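Local coordinates for protein phosphoribosylaminoimidazole-succinocarboxamide synthase (Pyrococcus horikoshii, PDB 4O7L) that catalyses the ATP-dependent joining of L-aspartate to the carboxylate of CAIR, giving SAICAR, ADP and phosphate, in de novo purine biosynthesis, at residues I55-L60 with I186-E191; I79-D84 with G179-G184; E89-N94 with D173-F178. All coordinates share one frame; numbering follows the deposited sequence. Where two conformers were deposited one is given.

Contact 1: I55-L60 with I186-E191; sequences IFFKLL and IVLADE. With ADP (adenosine-5'-diphosphate), chain B.
Phe-57 reaches from helix 45-62 to the backbone of Ala-189, Asp-190 and Glu-191, on the chain that continues from strand 186-188. Its CG lies anti to its own carbonyl carbon (chi1 -73°), which carries the ring away from the helix and brings CZ foremost against this backbone. The rim of the ring meets carbonyl oxygens near its own plane: CZ is 3.2 Å from Asp-190 O and 3.6 Å from Ala-189 O. Aromatic C-H groups thus face two partly negative atoms, an approach that is electrostatically favourable. His-68 stacks edge-to-face with the same ring and gives Asp-190 O a weak hydrogen bond.

The apolar share of the contact gathers on one methyl. CD2 of Leu-188 lies 3.5 Å from CD1 of Leu-60, the two side chains crossing at about a right angle, and also sits 4.2 Å from CE1 of Phe-57, again at the ring edge. Leu-176 and Phe-178 of strand 169-180 touch Leu-188 as well, so it links the helix to the sheet.

One backbone N-H binds the nucleotide, while the carboxylates hold nearby lysines and a serine. Asp-190 N donates to N7 of ADP over 3.0 Å (147° at the hydrogen), and Ala-189 CB packs 3.7 Å from that same N7. Asp-190 forms salt bridges with Lys-13 and Lys-175, and Glu-191 reaches Lys-13 and Ser-193. Backed by Phe-57 and Leu-60 on the buried face of helix 45-62, segment 186-191 lines the adenine pocket and comes near the magnesium ion in the ATP site of SAICAR synthetase.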
loop_
_atom_site.group_PDB
_atom_site.type_symbol
_atom_site.label_atom_id
_atom_site.label_comp_id
_atom_site.label_asym_id
_atom_site.label_seq_id
_atom_site.Cartn_x
_atom_site.Cartn_y
_atom_site.Cartn_z
ATOM N N ILE A 55 8.963 30.042 3.137
ATOM C CA ILE A 55 8.991 30.064 4.600
ATOM C C ILE A 55 9.232 28.649 5.140
ATOM O O ILE A 55 10.081 28.437 6.005
ATOM C CB ILE A 55 7.685 30.643 5.182
ATOM C CG1 ILE A 55 7.552 32.138 4.852
ATOM C CG2 ILE A 55 7.598 30.407 6.685
ATOM C CD1 ILE A 55 6.119 32.640 4.926
ATOM N N PHE A 56 8.484 27.677 4.625
ATOM C CA PHE A 56 8.679 26.296 5.050
ATOM C C PHE A 56 10.072 25.736 4.705
ATOM O O PHE A 56 10.720 25.146 5.563
ATOM C CB PHE A 56 7.554 25.406 4.517
ATOM C CG PHE A 56 6.218 25.650 5.181
ATOM C CD1 PHE A 56 6.110 25.714 6.573
ATOM C CD2 PHE A 56 5.060 25.798 4.415
ATOM C CE1 PHE A 56 4.875 25.931 7.181
ATOM C CE2 PHE A 56 3.826 26.003 5.016
ATOM C CZ PHE A 56 3.728 26.066 6.399
ATOM N N PHE A 57 10.542 25.932 3.477
ATOM C CA PHE A 57 11.893 25.466 3.104
ATOM C C PHE A 57 12.990 26.085 3.980
ATOM O O PHE A 57 13.910 25.388 4.421
ATOM C CB PHE A 57 12.202 25.686 1.614
ATOM C CG PHE A 57 11.468 24.747 0.690
ATOM C CD1 PHE A 57 11.425 23.387 0.945
ATOM C CD2 PHE A 57 10.839 25.227 -0.456
ATOM C CE1 PHE A 57 10.742 22.521 0.095
ATOM C CE2 PHE A 57 10.164 24.367 -1.317
ATOM C CZ PHE A 57 10.111 23.015 -1.034
ATOM N N LYS A 58 12.873 27.379 4.262
ATOM C CA LYS A 58 13.843 28.049 5.124
ATOM C C LYS A 58 13.801 27.505 6.549
ATOM O O LYS A 58 14.846 27.280 7.153
ATOM C CB LYS A 58 13.628 29.561 5.112
ATOM C CG LYS A 58 14.042 30.224 3.809
ATOM C CD LYS A 58 13.750 31.714 3.876
ATOM C CE LYS A 58 14.355 32.452 2.689
ATOM N NZ LYS A 58 13.811 33.841 2.598
ATOM N N LEU A 59 12.600 27.288 7.089
ATOM C CA LEU A 59 12.487 26.715 8.424
ATOM C C LEU A 59 13.201 25.361 8.458
ATOM O O LEU A 59 14.053 25.113 9.324
ATOM C CB LEU A 59 11.018 26.566 8.833
ATOM C CG LEU A 59 10.744 25.773 10.115
ATOM C CD1 LEU A 59 11.266 26.480 11.378
ATOM C CD2 LEU A 59 9.250 25.507 10.227
ATOM N N LEU A 60 12.877 24.512 7.484
ATOM C CA LEU A 60 13.418 23.155 7.390
ATOM C C LEU A 60 14.931 23.132 7.191
ATOM O O LEU A 60 15.623 22.294 7.796
ATOM C CB LEU A 60 12.715 22.378 6.265
ATOM C CG LEU A 60 11.212 22.110 6.422
ATOM C CD1 LEU A 60 10.700 21.354 5.211
ATOM C CD2 LEU A 60 10.876 21.359 7.714
ATOM N N ILE A 186 19.799 12.588 -0.780
ATOM C CA ILE A 186 18.349 12.711 -0.915
ATOM C C ILE A 186 17.866 14.093 -0.457
ATOM O O ILE A 186 18.024 14.485 0.709
ATOM C CB ILE A 186 17.628 11.525 -0.230
ATOM C CG1 ILE A 186 18.036 10.224 -0.949
ATOM C CG2 ILE A 186 16.103 11.721 -0.234
ATOM C CD1 ILE A 186 17.801 8.960 -0.152
ATOM N N VAL A 187 17.286 14.822 -1.404
ATOM C CA VAL A 187 16.938 16.229 -1.229
ATOM C C VAL A 187 15.416 16.448 -1.357
ATOM O O VAL A 187 14.776 15.920 -2.254
ATOM C CB VAL A 187 17.727 17.099 -2.241
ATOM C CG1 VAL A 187 17.397 18.573 -2.072
ATOM C CG2 VAL A 187 19.229 16.888 -2.061
ATOM N N LEU A 188 14.854 17.208 -0.425
ATOM C CA LEU A 188 13.432 17.500 -0.399
ATOM C C LEU A 188 13.112 18.475 -1.518
ATOM O O LEU A 188 13.820 19.456 -1.703
ATOM C CB LEU A 188 13.047 18.101 0.952
ATOM C CG LEU A 188 11.592 18.507 1.156
ATOM C CD1 LEU A 188 10.721 17.276 1.086
ATOM C CD2 LEU A 188 11.435 19.170 2.514
ATOM N N ALA A 189 12.066 18.190 -2.287
ATOM C CA ALA A 189 11.804 18.960 -3.506
ATOM C C ALA A 189 10.382 19.519 -3.585
ATOM O O ALA A 189 9.727 19.729 -2.551
ATOM C CB ALA A 189 12.146 18.129 -4.740
ATOM N N ASP A 190 9.930 19.788 -4.811
ATOM C CA ASP A 190 8.577 20.276 -5.077
ATOM C C ASP A 190 8.192 21.454 -4.154
ATOM O O ASP A 190 8.999 22.370 -3.950
ATOM C CB ASP A 190 7.577 19.109 -4.976
ATOM C CG ASP A 190 6.245 19.435 -5.614
ATOM O OD1 ASP A 190 5.235 19.411 -4.902
ATOM O OD2 ASP A 190 6.208 19.727 -6.828
ATOM N N GLU A 191 6.987 21.421 -3.578
ATOM C CA GLU A 191 6.498 22.551 -2.786
ATOM C C GLU A 191 5.989 22.083 -1.429
ATOM O O GLU A 191 5.781 20.871 -1.224
ATOM C CB GLU A 191 5.368 23.292 -3.539
ATOM C CG GLU A 191 4.024 22.555 -3.531
ATOM C CD GLU A 191 2.944 23.235 -4.351
ATOM O OE1 GLU A 191 2.314 24.203 -3.872
ATOM O OE2 GLU A 191 2.699 22.781 -5.482
HETATM P PB ADP B . 2.504 18.045 -12.056
HETATM O O1B ADP B . 2.844 16.595 -11.823
HETATM O O2B ADP B . 1.105 18.450 -11.655
HETATM O O3B ADP B . 2.957 18.564 -13.393
HETATM P PA ADP B . 3.518 20.434 -10.794
HETATM O O1A ADP B . 2.492 21.178 -11.609
HETATM O O2A ADP B . 3.474 20.641 -9.299
HETATM O O3A ADP B . 3.468 18.829 -11.016
HETATM O "O5'" ADP B . 4.967 20.849 -11.387
HETATM C "C5'" ADP B . 6.202 20.566 -10.711
HETATM C "C4'" ADP B . 6.968 19.406 -11.362
HETATM O "O4'" ADP B . 8.384 19.500 -11.108
HETATM C "C3'" ADP B . 6.565 18.057 -10.793
HETATM O "O3'" ADP B . 6.682 17.116 -11.871
HETATM C "C2'" ADP B . 7.616 17.790 -9.715
HETATM O "O2'" ADP B . 7.782 16.409 -9.408
HETATM C "C1'" ADP B . 8.862 18.368 -10.355
HETATM N N9 ADP B . 9.890 18.893 -9.422
HETATM C C8 ADP B . 9.697 19.507 -8.235
HETATM N N7 ADP B . 10.882 19.879 -7.687
HETATM C C5 ADP B . 11.862 19.522 -8.549
HETATM C C6 ADP B . 13.350 19.611 -8.621
HETATM N N6 ADP B . 14.067 20.191 -7.640
HETATM N N1 ADP B . 13.975 19.085 -9.707
HETATM C C2 ADP B . 13.304 18.506 -10.721
HETATM N N3 ADP B . 11.964 18.400 -10.728
HETATM C C4 ADP B . 11.201 18.875 -9.697
#

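Contact 2: I79-D84 with G179-G184; sequences IVEKLD and GKDKNG. With ADP (adenosine-5'-diphosphate), chain B.
Leu-83 lies between the adenine of ADP and the end of strand 169-180. Its CB rests 3.6 Å from Lys-180 O and also approaches Gly-179 CA. With CG beside the backbone N (chi1 -57°), the branch point stands near the exocyclic amine, and from there the methyls part. CD1 goes to the nucleotide, 3.7 Å from ADP N6, with Val-187 and Ala-189 also close to it; CD2 goes to the turn, 3.7 Å from Asp-181 CA. Replacing this leucine by an alanine would probably open a gap between the adenine amine and Asp-181, leaving both less firmly packed.

Backbone atoms of residues 81-84 bind the adenine and strand 169-180. Glu-81 O accepts from ADP N6 over 2.8 Å, and Leu-83 N donates to ADP N1 over 3.3 Å, a pairing that reads the Watson-Crick edge of adenine. Asp-84 and Lys-180 then form an antiparallel hydrogen-bonded pair: Asp-84 N donates to Lys-180 O in the carbonyl plane, whereas Lys-180 N meets Asp-84 O from above its plane, 2.8 Å away. A Glu-81 carboxylate oxygen, OE2, touches Asp-181 CB and is linked through a water to Lys-182 N.

Segment 79-84 passes from strand 77-81, flanked by strands 22-27 and 69-72, into strand 84-93 of the other sheet. Residues 181-184 make the type I turn into strand 186-188, and Lys-180 reaches Glu-145 on helix 143-165.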
loop_
_atom_site.group_PDB
_atom_site.type_symbol
_atom_site.label_atom_id
_atom_site.label_comp_id
_atom_site.label_asym_id
_atom_site.label_seq_id
_atom_site.Cartn_x
_atom_site.Cartn_y
_atom_site.Cartn_z
ATOM N N ILE A 79 13.978 29.909 -7.200
ATOM C CA ILE A 79 15.136 29.256 -7.812
ATOM C C ILE A 79 15.397 28.007 -6.990
ATOM O O ILE A 79 15.481 28.075 -5.767
ATOM C CB ILE A 79 16.416 30.128 -7.795
ATOM C CG1 ILE A 79 16.180 31.480 -8.479
ATOM C CG2 ILE A 79 17.565 29.387 -8.472
ATOM C CD1 ILE A 79 17.254 32.520 -8.186
ATOM N N VAL A 80 15.506 26.871 -7.662
ATOM C CA VAL A 80 15.692 25.599 -6.983
ATOM C C VAL A 80 16.744 24.742 -7.687
ATOM O O VAL A 80 16.956 24.852 -8.899
ATOM C CB VAL A 80 14.361 24.803 -6.845
ATOM C CG1 VAL A 80 13.391 25.517 -5.905
ATOM C CG2 VAL A 80 13.718 24.548 -8.208
ATOM N N GLU A 81 17.390 23.890 -6.907
ATOM C CA GLU A 81 18.311 22.909 -7.436
ATOM C C GLU A 81 17.605 21.855 -8.284
ATOM O O GLU A 81 16.579 21.295 -7.874
ATOM C CB GLU A 81 19.011 22.230 -6.272
ATOM C CG GLU A 81 20.163 21.345 -6.676
ATOM C CD GLU A 81 20.766 20.644 -5.483
ATOM O OE1 GLU A 81 20.131 20.614 -4.403
ATOM O OE2 GLU A 81 21.873 20.116 -5.636
ATOM N N LYS A 82 18.166 21.578 -9.460
ATOM C CA LYS A 82 17.671 20.518 -10.329
ATOM C C LYS A 82 18.069 19.154 -9.773
ATOM O O LYS A 82 19.203 18.950 -9.355
ATOM C CB LYS A 82 18.193 20.696 -11.755
ATOM C CG LYS A 82 17.494 19.827 -12.788
ATOM C CD LYS A 82 18.271 19.815 -14.104
ATOM C CE LYS A 82 17.654 18.832 -15.082
ATOM N NZ LYS A 82 18.526 18.634 -16.271
ATOM N N LEU A 83 17.112 18.234 -9.723
ATOM C CA LEU A 83 17.360 16.941 -9.126
ATOM C C LEU A 83 16.853 15.850 -10.020
ATOM O O LEU A 83 15.957 16.054 -10.839
ATOM C CB LEU A 83 16.649 16.822 -7.773
ATOM C CG LEU A 83 16.930 17.839 -6.664
ATOM C CD1 LEU A 83 15.872 17.726 -5.572
ATOM C CD2 LEU A 83 18.317 17.645 -6.094
ATOM N N ASP A 84 17.458 14.689 -9.842
ATOM C CA ASP A 84 16.963 13.441 -10.408
ATOM C C ASP A 84 15.853 12.982 -9.469
ATOM O O ASP A 84 16.122 12.424 -8.404
ATOM C CB ASP A 84 18.077 12.389 -10.424
ATOM C CG ASP A 84 18.922 12.430 -11.686
ATOM O OD1 ASP A 84 19.817 11.570 -11.805
ATOM O OD2 ASP A 84 18.695 13.295 -12.557
ATOM N N GLY A 179 14.244 14.092 -4.562
ATOM C CA GLY A 179 15.120 13.730 -5.651
ATOM C C GLY A 179 16.552 13.605 -5.166
ATOM O O GLY A 179 16.865 13.968 -4.030
ATOM N N LYS A 180 17.427 13.117 -6.042
ATOM C CA LYS A 180 18.840 12.982 -5.716
ATOM C C LYS A 180 19.648 14.081 -6.365
ATOM O O LYS A 180 19.383 14.435 -7.507
ATOM C CB LYS A 180 19.374 11.631 -6.167
ATOM C CG LYS A 180 19.232 10.560 -5.116
ATOM C CD LYS A 180 19.154 9.192 -5.770
ATOM C CE LYS A 180 20.524 8.589 -5.948
ATOM N NZ LYS A 180 20.399 7.098 -5.936
ATOM N N ASP A 181 20.622 14.621 -5.632
ATOM C CA ASP A 181 21.496 15.658 -6.175
ATOM C C ASP A 181 22.736 15.004 -6.764
ATOM O O ASP A 181 22.827 13.779 -6.791
ATOM C CB ASP A 181 21.831 16.749 -5.127
ATOM C CG ASP A 181 22.684 16.247 -3.965
ATOM O OD1 ASP A 181 23.312 15.166 -4.051
ATOM O OD2 ASP A 181 22.739 16.965 -2.942
ATOM N N LYS A 182 23.703 15.799 -7.221
ATOM C CA LYS A 182 24.870 15.207 -7.881
ATOM C C LYS A 182 25.777 14.401 -6.931
ATOM O O LYS A 182 26.557 13.556 -7.390
ATOM C CB LYS A 182 25.639 16.254 -8.698
ATOM C CG LYS A 182 24.920 16.616 -9.991
ATOM C CD LYS A 182 25.465 17.894 -10.620
ATOM N N ASN A 183 25.653 14.645 -5.623
ATOM C CA ASN A 183 26.371 13.859 -4.603
ATOM C C ASN A 183 25.676 12.562 -4.202
ATOM O O ASN A 183 26.168 11.838 -3.323
ATOM C CB ASN A 183 26.606 14.687 -3.340
ATOM C CG ASN A 183 27.554 15.837 -3.566
ATOM O OD1 ASN A 183 28.416 15.776 -4.437
ATOM N ND2 ASN A 183 27.388 16.907 -2.786
ATOM N N GLY A 184 24.523 12.289 -4.813
ATOM C CA GLY A 184 23.726 11.122 -4.453
ATOM C C GLY A 184 22.935 11.304 -3.175
ATOM O O GLY A 184 22.401 10.333 -2.647
HETATM P PB ADP B . 2.504 18.045 -12.056
HETATM O O1B ADP B . 2.844 16.595 -11.823
HETATM O O2B ADP B . 1.105 18.450 -11.655
HETATM O O3B ADP B . 2.957 18.564 -13.393
HETATM P PA ADP B . 3.518 20.434 -10.794
HETATM O O1A ADP B . 2.492 21.178 -11.609
HETATM O O2A ADP B . 3.474 20.641 -9.299
HETATM O O3A ADP B . 3.468 18.829 -11.016
HETATM O "O5'" ADP B . 4.967 20.849 -11.387
HETATM C "C5'" ADP B . 6.202 20.566 -10.711
HETATM C "C4'" ADP B . 6.968 19.406 -11.362
HETATM O "O4'" ADP B . 8.384 19.500 -11.108
HETATM C "C3'" ADP B . 6.565 18.057 -10.793
HETATM O "O3'" ADP B . 6.682 17.116 -11.871
HETATM C "C2'" ADP B . 7.616 17.790 -9.715
HETATM O "O2'" ADP B . 7.782 16.409 -9.408
HETATM C "C1'" ADP B . 8.862 18.368 -10.355
HETATM N N9 ADP B . 9.890 18.893 -9.422
HETATM C C8 ADP B . 9.697 19.507 -8.235
HETATM N N7 ADP B . 10.882 19.879 -7.687
HETATM C C5 ADP B . 11.862 19.522 -8.549
HETATM C C6 ADP B . 13.350 19.611 -8.621
HETATM N N6 ADP B . 14.067 20.191 -7.640
HETATM N N1 ADP B . 13.975 19.085 -9.707
HETATM C C2 ADP B . 13.304 18.506 -10.721
HETATM N N3 ADP B . 11.964 18.400 -10.728
HETATM C C4 ADP B . 11.201 18.875 -9.697
HETATM O O HOH W 1 23.340 18.788 -7.480
#

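Contact 3: E89-N94 with D173-F178; sequences EVVVRN and DFKLEF. With ADP (adenosine-5'-diphosphate), chain B; PO4 (phosphate ion), chain C.
Val-90 and Val-92 bind Leu-176 and Phe-174 through four backbone hydrogen bonds, satisfying both polar atoms of each residue. The straightest runs from Val-90 N to Leu-176 O, 2.8 Å long and 176° at the hydrogen. At the non-hydrogen-bonded pair of Val-91 with Lys-175, the Val-91 backbone bonds instead to Glu-118 of strand 111-121.

In the conformer described, the bent chain of Arg-93 (chi3 78°) donates to a phosphate ion, probably from the crystallisation liquor, with NH2 2.6 Å from O2 and NH1 3.1 Å from O1. Asp-173 OD2 lies 3.4 Å from NH2 but well out of the guanidinium plane, so this salt bridge rests on charge alone; a water accepts from NE and donates to OD2. Glu-118 also pairs with Arg-93, Arg-198 with Asp-173, and Asp-190 with Lys-175 NZ. Glu-177 OE1 accepts from the ribose O2' of ADP over 2.5 Å, while OE2 pairs with Lys-122.

Val-92 CB sits over the Phe-174 ring, 4.0 Å from the centroid, in a CH-pi contact. The two are neighbouring strands of an antiparallel sheet, one face packed on helix 143-165, and Glu-177 reaches the ATP site of SAICAR synthetase.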
loop_
_atom_site.group_PDB
_atom_site.type_symbol
_atom_site.label_atom_id
_atom_site.label_comp_id
_atom_site.label_asym_id
_atom_site.label_seq_id
_atom_site.Cartn_x
_atom_site.Cartn_y
_atom_site.Cartn_z
ATOM N N GLU A 89 5.242 10.118 -4.321
ATOM C CA GLU A 89 4.652 11.106 -3.430
ATOM C C GLU A 89 4.674 10.469 -2.055
ATOM O O GLU A 89 4.201 9.352 -1.885
ATOM C CB GLU A 89 3.242 11.476 -3.884
ATOM C CG GLU A 89 3.264 12.369 -5.131
ATOM C CD GLU A 89 1.939 12.401 -5.875
ATOM O OE1 GLU A 89 1.854 13.070 -6.932
ATOM O OE2 GLU A 89 0.978 11.748 -5.419
ATOM N N VAL A 90 5.283 11.160 -1.097
ATOM C CA VAL A 90 5.474 10.637 0.249
ATOM C C VAL A 90 4.523 11.393 1.162
ATOM O O VAL A 90 4.681 12.604 1.369
ATOM C CB VAL A 90 6.921 10.817 0.735
ATOM C CG1 VAL A 90 7.106 10.181 2.114
ATOM C CG2 VAL A 90 7.891 10.191 -0.258
ATOM N N VAL A 91 3.518 10.681 1.669
ATOM C CA VAL A 91 2.449 11.292 2.454
ATOM C C VAL A 91 2.626 10.942 3.947
ATOM O O VAL A 91 2.770 9.772 4.302
ATOM C CB VAL A 91 1.045 10.887 1.926
ATOM C CG1 VAL A 91 -0.055 11.460 2.822
ATOM C CG2 VAL A 91 0.847 11.380 0.490
ATOM N N VAL A 92 2.679 11.969 4.794
ATOM C CA VAL A 92 2.790 11.793 6.245
ATOM C C VAL A 92 1.446 12.224 6.838
ATOM O O VAL A 92 0.903 13.244 6.435
ATOM C CB VAL A 92 3.936 12.654 6.834
ATOM C CG1 VAL A 92 4.143 12.344 8.306
ATOM C CG2 VAL A 92 5.230 12.414 6.073
ATOM N N ARG A 93 0.911 11.429 7.767
ATOM C CA ARG A 93 -0.425 11.658 8.316
ATOM C C ARG A 93 -0.405 11.588 9.851
ATOM O O ARG A 93 0.084 10.620 10.430
ATOM C CB ARG A 93 -1.421 10.654 7.710
ATOM C CG ARG A 93 -1.144 10.337 6.238
ATOM C CD ARG A 93 -2.183 9.439 5.578
ATOM N NE ARG A 93 -3.366 10.206 5.232
ATOM C CZ ARG A 93 -3.829 10.404 4.001
ATOM N NH1 ARG A 93 -3.242 9.856 2.939
ATOM N NH2 ARG A 93 -4.911 11.145 3.846
ATOM N N ASN A 94 -0.919 12.639 10.492
ATOM C CA ASN A 94 -1.011 12.750 11.951
ATOM C C ASN A 94 -2.431 12.574 12.454
ATOM O O ASN A 94 -2.662 12.059 13.554
ATOM C CB ASN A 94 -0.498 14.122 12.396
ATOM C CG ASN A 94 0.951 14.343 12.013
ATOM O OD1 ASN A 94 1.811 13.475 12.251
ATOM N ND2 ASN A 94 1.235 15.493 11.404
ATOM N N ASP A 173 -2.016 16.283 7.679
ATOM C CA ASP A 173 -1.213 15.431 6.797
ATOM C C ASP A 173 -0.565 16.305 5.735
ATOM O O ASP A 173 -0.910 17.483 5.616
ATOM C CB ASP A 173 -2.044 14.295 6.152
ATOM C CG ASP A 173 -3.188 14.808 5.255
ATOM O OD1 ASP A 173 -3.013 15.789 4.524
ATOM O OD2 ASP A 173 -4.272 14.212 5.273
ATOM N N PHE A 174 0.368 15.740 4.971
ATOM C CA PHE A 174 1.018 16.495 3.880
ATOM C C PHE A 174 1.780 15.566 2.956
ATOM O O PHE A 174 2.136 14.438 3.331
ATOM C CB PHE A 174 1.964 17.583 4.421
ATOM C CG PHE A 174 3.099 17.044 5.254
ATOM C CD1 PHE A 174 4.353 16.817 4.688
ATOM C CD2 PHE A 174 2.919 16.779 6.604
ATOM C CE1 PHE A 174 5.398 16.314 5.449
ATOM C CE2 PHE A 174 3.960 16.278 7.382
ATOM C CZ PHE A 174 5.203 16.035 6.802
ATOM N N LYS A 175 2.054 16.066 1.764
ATOM C CA LYS A 175 2.659 15.281 0.693
ATOM C C LYS A 175 4.026 15.902 0.404
ATOM O O LYS A 175 4.148 17.128 0.249
ATOM C CB LYS A 175 1.750 15.343 -0.546
ATOM C CG LYS A 175 2.215 14.595 -1.814
ATOM C CD LYS A 175 3.370 15.276 -2.570
ATOM C CE LYS A 175 2.955 16.519 -3.382
ATOM N NZ LYS A 175 3.951 17.634 -3.204
ATOM N N LEU A 176 5.059 15.070 0.350
ATOM C CA LEU A 176 6.383 15.534 -0.059
ATOM C C LEU A 176 6.867 14.816 -1.301
ATOM O O LEU A 176 6.370 13.733 -1.641
ATOM C CB LEU A 176 7.406 15.309 1.055
ATOM C CG LEU A 176 7.178 15.987 2.406
ATOM C CD1 LEU A 176 8.170 15.398 3.391
ATOM C CD2 LEU A 176 7.310 17.505 2.350
ATOM N N GLU A 177 7.847 15.422 -1.973
ATOM C CA GLU A 177 8.543 14.776 -3.075
ATOM C C GLU A 177 10.038 14.961 -2.881
ATOM O O GLU A 177 10.478 15.937 -2.263
ATOM C CB GLU A 177 8.106 15.363 -4.418
ATOM C CG GLU A 177 6.657 15.055 -4.787
ATOM C CD GLU A 177 6.306 15.466 -6.210
ATOM O OE1 GLU A 177 7.210 15.719 -7.041
ATOM O OE2 GLU A 177 5.114 15.520 -6.513
ATOM N N PHE A 178 10.810 14.015 -3.403
ATOM C CA PHE A 178 12.257 13.988 -3.215
ATOM C C PHE A 178 12.973 13.700 -4.513
ATOM O O PHE A 178 12.410 13.083 -5.417
ATOM C CB PHE A 178 12.633 12.870 -2.236
ATOM C CG PHE A 178 12.160 13.109 -0.842
ATOM C CD1 PHE A 178 12.987 13.742 0.084
ATOM C CD2 PHE A 178 10.870 12.725 -0.454
ATOM C CE1 PHE A 178 12.554 13.963 1.392
ATOM C CE2 PHE A 178 10.429 12.958 0.847
ATOM C CZ PHE A 178 11.273 13.572 1.767
HETATM P PB ADP B . 2.504 18.045 -12.056
HETATM O O1B ADP B . 2.844 16.595 -11.823
HETATM O O2B ADP B . 1.105 18.450 -11.655
HETATM O O3B ADP B . 2.957 18.564 -13.393
HETATM P PA ADP B . 3.518 20.434 -10.794
HETATM O O1A ADP B . 2.492 21.178 -11.609
HETATM O O2A ADP B . 3.474 20.641 -9.299
HETATM O O3A ADP B . 3.468 18.829 -11.016
HETATM O "O5'" ADP B . 4.967 20.849 -11.387
HETATM C "C5'" ADP B . 6.202 20.566 -10.711
HETATM C "C4'" ADP B . 6.968 19.406 -11.362
HETATM O "O4'" ADP B . 8.384 19.500 -11.108
HETATM C "C3'" ADP B . 6.565 18.057 -10.793
HETATM O "O3'" ADP B . 6.682 17.116 -11.871
HETATM C "C2'" ADP B . 7.616 17.790 -9.715
HETATM O "O2'" ADP B . 7.782 16.409 -9.408
HETATM C "C1'" ADP B . 8.862 18.368 -10.355
HETATM N N9 ADP B . 9.890 18.893 -9.422
HETATM C C8 ADP B . 9.697 19.507 -8.235
HETATM N N7 ADP B . 10.882 19.879 -7.687
HETATM C C5 ADP B . 11.862 19.522 -8.549
HETATM C C6 ADP B . 13.350 19.611 -8.621
HETATM N N6 ADP B . 14.067 20.191 -7.640
HETATM N N1 ADP B . 13.975 19.085 -9.707
HETATM C C2 ADP B . 13.304 18.506 -10.721
HETATM N N3 ADP B . 11.964 18.400 -10.728
HETATM C C4 ADP B . 11.201 18.875 -9.697
HETATM P P PO4 C . -5.199 12.036 0.453
HETATM O O1 PO4 C . -4.443 10.740 0.205
HETATM O O2 PO4 C . -6.050 11.879 1.683
HETATM O O3 PO4 C . -4.209 13.147 0.682
HETATM O O4 PO4 C . -6.102 12.372 -0.697
HETATM O O HOH W 2 -4.503 12.079 6.925
#

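Contacts 1 and 3 are buried close to the chain's centre, whereas contact 2 is partly buried and ends in a turn among exposed residues. Contacts 2 and 3 use successive parts of strand 169-180, against successive parts of the chain running into and along strand 84-93; contact 1 brings in the neighbouring strand 186-188. Main-chain pairing dominates contact 3 and shrinks to a single bridge in contact 2, while contact 1 sets a helix against strand 186-188 and the chain after it, through apolar packing and an aromatic edge on backbone carbonyls. All three reach ADP, contacts 1 and 2 at the adenine and contact 3 at the ribose; Lys-175 joins contact 3 to contact 1.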